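Local coordinates for protein ribokinase (Staphylococcus aureus, PDB 3RY7) that catalyses the ATP- and magnesium-dependent phosphorylation of D-ribose at O-5, yielding D-ribose 5-phosphate, at residues Ile72-Asp75 with Phe76-Ala79; Arg263-Lys266 with Ser267-Leu271; Phe230-Lys233 with Asn234-Gln237. All blocks are in the same frame, centred on the assembly; numbering follows the deposited sequence.

Contact 1: Ile72-Asp75 with Phe76-Ala79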
# COMPACT_ATOMS: atom_id res chain seq x y z
N ILE A 72 -2.67 -8.67 16.39
CA ILE A 72 -1.31 -8.15 16.50
C ILE A 72 -0.37 -9.23 17.00
O ILE A 72 0.71 -9.40 16.47
CB ILE A 72 -1.24 -6.93 17.43
CG1 ILE A 72 -2.30 -5.89 17.02
CG2 ILE A 72 0.17 -6.34 17.42
CD1 ILE A 72 -2.37 -4.66 17.96
N LEU A 73 -0.79 -9.98 18.01
CA LEU A 73 0.05 -11.05 18.54
C LEU A 73 0.42 -12.04 17.44
O LEU A 73 1.53 -12.56 17.39
CB LEU A 73 -0.64 -11.77 19.69
CG LEU A 73 -1.07 -10.90 20.88
CD1 LEU A 73 -1.78 -11.72 21.97
CD2 LEU A 73 0.12 -10.16 21.47
N GLU A 74 -0.53 -12.29 16.54
CA GLU A 74 -0.24 -13.15 15.40
C GLU A 74 0.84 -12.55 14.51
O GLU A 74 1.73 -13.24 14.02
CB GLU A 74 -1.51 -13.44 14.60
CG GLU A 74 -1.97 -14.88 14.70
CD GLU A 74 -0.90 -15.87 14.25
OE1 GLU A 74 -0.43 -15.79 13.08
OE2 GLU A 74 -0.54 -16.75 15.07
N ASP A 75 0.77 -11.24 14.30
CA ASP A 75 1.79 -10.57 13.50
C ASP A 75 3.15 -10.65 14.19
O ASP A 75 4.17 -10.81 13.53
CB ASP A 75 1.39 -9.12 13.20
CG ASP A 75 0.24 -9.04 12.21
OD1 ASP A 75 0.18 -9.89 11.31
OD2 ASP A 75 -0.61 -8.13 12.35
N PHE A 76 3.15 -10.55 15.52
CA PHE A 76 4.39 -10.69 16.27
C PHE A 76 5.00 -12.06 15.98
O PHE A 76 6.20 -12.17 15.68
CB PHE A 76 4.17 -10.53 17.78
CG PHE A 76 3.82 -9.12 18.21
CD1 PHE A 76 4.09 -8.03 17.40
CD2 PHE A 76 3.24 -8.89 19.45
CE1 PHE A 76 3.78 -6.75 17.80
CE2 PHE A 76 2.92 -7.59 19.87
CZ PHE A 76 3.19 -6.52 19.04
N LYS A 77 4.17 -13.09 16.05
CA LYS A 77 4.63 -14.46 15.83
C LYS A 77 5.19 -14.66 14.41
O LYS A 77 6.24 -15.26 14.22
CB LYS A 77 3.52 -15.47 16.13
CG LYS A 77 3.80 -16.88 15.58
CD LYS A 77 2.53 -17.72 15.46
CE LYS A 77 2.65 -18.76 14.34
NZ LYS A 77 2.73 -18.14 12.97
N VAL A 78 4.47 -14.15 13.41
CA VAL A 78 4.95 -14.21 12.04
C VAL A 78 6.31 -13.55 11.89
O VAL A 78 7.13 -13.95 11.06
CB VAL A 78 3.96 -13.55 11.07
CG1 VAL A 78 4.66 -13.10 9.79
CG2 VAL A 78 2.80 -14.51 10.75
N ALA A 79 6.57 -12.53 12.70
CA ALA A 79 7.85 -11.82 12.63
C ALA A 79 8.93 -12.50 13.47
O ALA A 79 10.07 -12.06 13.50
CB ALA A 79 7.68 -10.37 13.02
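Phe76 N donates to Ile72 O at 2.9 Å, the first of four successive i to i+4 bonds through which Ile72-Asp75 and Phe76-Ala79 form one helical run. Lys77 N to Leu73 O and Val78 N to Glu74 O, both 3.0 Å, follow; the last, Ala79 N to Asp75 O, is more bent, with an N-H...O angle of 139° where the helix gives out. On the outer surface Glu74 and Lys77 lie side by side, but their salt bridge is long, 3.9 Å from Glu74 OE1 to Lys77 NZ. Closer is the aliphatic part of the lysine, its CD 3.2 Å from Glu74 OE2. The inner flank is apolar. With CG beside its own backbone N (chi1 -70°), Phe76 runs back along the helix, and Ile72 CG2 sits over one ring face in a CH-pi contact 3.9 Å from the centroid. Leu73 CD2 approaches the ring obliquely, 3.9 Å from Phe76 CD2. Beyond, the ring meets Phe59 at about 90° and packs on Ala44 and Ile48 of helix 42-52; Ala44 is probably part of the ribose site. This is the buried flank of the crossover helix in the beta-alpha-beta unit of strand 56-64, helix 70-78 and strand 87-89.

Contact 2: Arg263-Lys266 with Ser267-Leu271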
# COMPACT_ATOMS: atom_id res chain seq x y z
N ARG A 263 21.10 -2.33 13.44
CA ARG A 263 22.33 -2.16 12.68
C ARG A 263 23.51 -1.71 13.55
O ARG A 263 24.68 -1.93 13.20
CB ARG A 263 22.07 -1.15 11.55
CG ARG A 263 23.29 -0.71 10.77
CD ARG A 263 24.07 -1.91 10.25
NE ARG A 263 23.32 -2.69 9.29
CZ ARG A 263 23.44 -2.56 7.97
NH1 ARG A 263 24.28 -1.67 7.45
NH2 ARG A 263 22.71 -3.34 7.16
N LEU A 264 23.22 -1.08 14.69
CA LEU A 264 24.25 -0.54 15.58
C LEU A 264 25.15 -1.62 16.15
O LEU A 264 24.67 -2.60 16.72
CB LEU A 264 23.61 0.20 16.75
CG LEU A 264 24.09 1.61 17.05
CD1 LEU A 264 23.82 1.95 18.51
CD2 LEU A 264 25.56 1.83 16.71
N ASN A 265 26.46 -1.44 16.00
CA ASN A 265 27.41 -2.33 16.68
C ASN A 265 27.42 -2.00 18.16
O ASN A 265 27.13 -0.86 18.54
CB ASN A 265 28.81 -2.18 16.09
CG ASN A 265 28.93 -2.77 14.69
OD1 ASN A 265 28.10 -3.58 14.28
ND2 ASN A 265 29.96 -2.35 13.96
N LYS A 266 27.74 -2.98 18.99
CA LYS A 266 27.79 -2.73 20.43
C LYS A 266 28.76 -1.60 20.75
O LYS A 266 28.48 -0.75 21.59
CB LYS A 266 28.18 -4.00 21.19
CG LYS A 266 27.08 -4.61 22.06
CD LYS A 266 26.64 -3.71 23.22
CE LYS A 266 26.43 -4.55 24.49
NZ LYS A 266 25.82 -3.75 25.59
N SER A 267 29.89 -1.61 20.05
CA SER A 267 30.95 -0.62 20.21
C SER A 267 30.51 0.78 19.78
O SER A 267 31.19 1.77 20.09
CB SER A 267 32.16 -1.03 19.37
OG SER A 267 31.77 -1.29 18.03
N GLN A 268 29.39 0.84 19.07
CA GLN A 268 28.88 2.09 18.51
C GLN A 268 29.90 2.79 17.59
O GLN A 268 29.93 4.03 17.50
CB GLN A 268 28.41 3.04 19.61
CG GLN A 268 27.16 2.57 20.37
CD GLN A 268 26.64 3.63 21.34
OE1 GLN A 268 26.39 3.33 22.51
NE2 GLN A 268 26.49 4.86 20.85
N ASP A 269 30.73 2.01 16.91
CA ASP A 269 31.75 2.56 16.02
C ASP A 269 31.17 2.90 14.64
O ASP A 269 31.85 3.49 13.80
CB ASP A 269 32.95 1.60 15.89
CG ASP A 269 32.55 0.24 15.34
OD1 ASP A 269 33.30 -0.75 15.53
OD2 ASP A 269 31.48 0.14 14.70
N ASN A 270 29.91 2.53 14.43
CA ASN A 270 29.22 2.72 13.16
C ASN A 270 27.93 3.53 13.29
O ASN A 270 26.91 3.20 12.68
CB ASN A 270 28.90 1.37 12.52
CG ASN A 270 27.82 0.62 13.26
OD1 ASN A 270 27.71 0.70 14.49
ND2 ASN A 270 27.00 -0.13 12.53
N LEU A 271 27.97 4.58 14.09
CA LEU A 271 26.81 5.45 14.27
C LEU A 271 26.24 5.95 12.95
O LEU A 271 25.04 5.82 12.72
CB LEU A 271 27.16 6.64 15.16
CG LEU A 271 26.69 6.53 16.61
CD1 LEU A 271 26.65 5.08 17.02
CD2 LEU A 271 27.57 7.33 17.57
O HOH W 1 26.66 0.65 23.21
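Asn270 spans the turn with both ends of its amide: ND2 donates to Arg263 O at 3.0 Å, and OD1 accepts from Asn265 N at 2.9 Å in a nearly straight bond (171°). Its CG lies between its own backbone N and carbonyl carbon (chi1 71°), which swings the amide back to the helix end. The Asn265 amide stacks on that of Asn270, the planes 15° apart. Beside the Asn270 amide the packing is tight: Leu264 CD2 lies 3.3 Å from Asn270 OD1 and presses on Leu271 CD1 at 3.4 Å, closer than usual van der Waals contact, while Leu264 CD1 rests on Gln268 CG. The outer side is looser and polar. A type I turn from Asn265 to Gln268 is closed by Gln268 N to Asn265 O, 2.9 Å, and Asn265 ND2 reaches the syn lone pair of Asp269 OD2 at 3.0 Å. Ser267 OG gives Asp269 OD1 a further, weak bond. Water donates to both Lys266 O and Gln268 OE1. Lys266 itself leaves the turn, its NZ bonded to Gly159 O and Thr161 OG1. The turn connects helix 252-263 to helix 271-283, where Arg263 makes a cation-pi contact with Phe277; toward the large sheet, Leu264 and Gln268 touch Ile182 of strand 182-183, and Gln268 NE2 bonds Thr218 OG1 of strand 218-222.

Contact 3: Phe230-Lys233 with Asn234-Gln237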
# COMPACT_ATOMS: atom_id res chain seq x y z
N PHE A 230 23.47 13.65 14.98
CA PHE A 230 23.98 12.91 16.12
C PHE A 230 25.26 13.50 16.73
O PHE A 230 25.98 14.28 16.11
CB PHE A 230 24.12 11.42 15.80
CG PHE A 230 25.41 11.04 15.14
CD1 PHE A 230 25.53 11.06 13.77
CD2 PHE A 230 26.49 10.62 15.90
CE1 PHE A 230 26.71 10.69 13.15
CE2 PHE A 230 27.68 10.25 15.30
CZ PHE A 230 27.79 10.28 13.92
N ALA A 231 25.50 13.13 17.98
CA ALA A 231 26.69 13.56 18.71
C ALA A 231 27.09 12.55 19.79
O ALA A 231 26.24 11.90 20.43
CB ALA A 231 26.45 14.92 19.34
N THR A 232 28.40 12.40 19.97
CA THR A 232 28.97 11.78 21.16
C THR A 232 29.99 12.78 21.69
O THR A 232 30.07 13.89 21.19
CB THR A 232 29.67 10.45 20.83
OG1 THR A 232 30.83 10.70 20.01
CG2 THR A 232 28.70 9.47 20.13
N LYS A 233 30.76 12.39 22.71
CA LYS A 233 31.84 13.26 23.18
C LYS A 233 32.84 13.49 22.05
O LYS A 233 33.42 14.58 21.95
CB LYS A 233 32.55 12.65 24.40
CG LYS A 233 33.33 11.37 24.11
CD LYS A 233 34.00 10.84 25.38
CE LYS A 233 34.78 9.55 25.11
NZ LYS A 233 35.42 9.02 26.36
N ASN A 234 33.01 12.49 21.19
CA ASN A 234 33.98 12.51 20.08
C ASN A 234 33.45 12.91 18.70
O ASN A 234 34.22 13.32 17.82
CB ASN A 234 34.65 11.14 19.94
CG ASN A 234 35.57 10.82 21.09
OD1 ASN A 234 36.09 11.71 21.76
ND2 ASN A 234 35.78 9.52 21.33
N GLN A 235 32.15 12.75 18.47
CA GLN A 235 31.58 12.95 17.14
C GLN A 235 30.46 13.97 17.11
O GLN A 235 29.80 14.23 18.11
CB GLN A 235 31.07 11.64 16.55
CG GLN A 235 32.10 10.55 16.50
CD GLN A 235 31.58 9.37 15.73
OE1 GLN A 235 31.14 9.51 14.59
NE2 GLN A 235 31.62 8.19 16.34
N SER A 236 30.26 14.56 15.94
CA SER A 236 29.16 15.49 15.71
C SER A 236 28.92 15.51 14.22
O SER A 236 29.79 15.93 13.45
CB SER A 236 29.49 16.90 16.22
OG SER A 236 28.35 17.75 16.15
N GLN A 237 27.75 15.03 13.81
CA GLN A 237 27.44 14.90 12.39
C GLN A 237 25.96 15.14 12.11
O GLN A 237 25.09 14.82 12.92
CB GLN A 237 27.90 13.53 11.88
CG GLN A 237 27.87 13.36 10.38
CD GLN A 237 28.61 12.11 9.94
OE1 GLN A 237 29.44 11.59 10.69
NE2 GLN A 237 28.31 11.61 8.74
O HOH W 2 31.61 8.39 19.06
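Three groups grip Thr232 OG1: Gln235 N and Asn234 N come from neighbouring directions (2.9 Å and, weakly, 3.1 Å) and a water from another, at 2.6 Å. The same water accepts from Gln235 NE2, so the glutamine is tied to the threonine by both its backbone and its amide. With OG1 between its own backbone N and carbonyl carbon (chi1 66°), Thr232 turns its hydroxyl onto the amides of Asn234 and Gln235 in and just after the bend; the bond from Asn234 N makes a weak ST turn, that from Gln235 N is stronger. Thr232 N in turn donates to Gln235 O at 3.0 Å, leaving Lys233 and Asn234 as the tip, where their side chains run alongside each other. The arrangement is a beta hairpin of strands 228-231 and 236-239, the second of which forms one border of the nine-stranded sheet. Phe230 and Gln237 are an antiparallel hydrogen-bonded pair: Phe230 N reaches Gln237 O at 2.9 Å and Gln237 N returns to Phe230 O. Ala231 and Ser236 form the next, non-hydrogen-bonded pair, with a CA-H...O contact from Ser236 CA to Phe230 O; their side chains are on the opposite face from Phe230 and Gln237, and there Ser236 OG bonds Tyr229 OH. Phe230 leans over toward the second strand. Its CE1 is 3.3 Å from Gln237 CB, while Gln235 OE1 comes to the ring edge in its plane, 3.5 Å from Phe230 CZ, the amide turned 83° from the ring. Helix 271-283 lies against this face, packing Ile275 on Phe230 and Ala272 on Gln237. Leu220 of strand 218-222 also touches the phenylalanine, and Ala231 is hydrogen-bonded through its backbone to Val219 of that strand.

Along the chain the order is contact 1, contact 3, contact 2. Contacts 2 and 3 are neighbours, their centres 13 Å apart: Leu271, at the start of helix 271-283, packs its CD2 on Thr232 CG2 at 3.5 Å and its CB on the ring of Phe230, so the interhelical turn and the hairpin meet where the helix covers the sheet. Contact 1 stands apart, about 28 Å from contact 2 and 37 Å from contact 3 between centres. Its helix leads to strand 87-89 at one border of the nine-stranded sheet, whereas contact 3 includes the other border strand. Contact 1 lies near residues thought to bind ribose; helix 271-283 carries Asn279, which probably binds ATP.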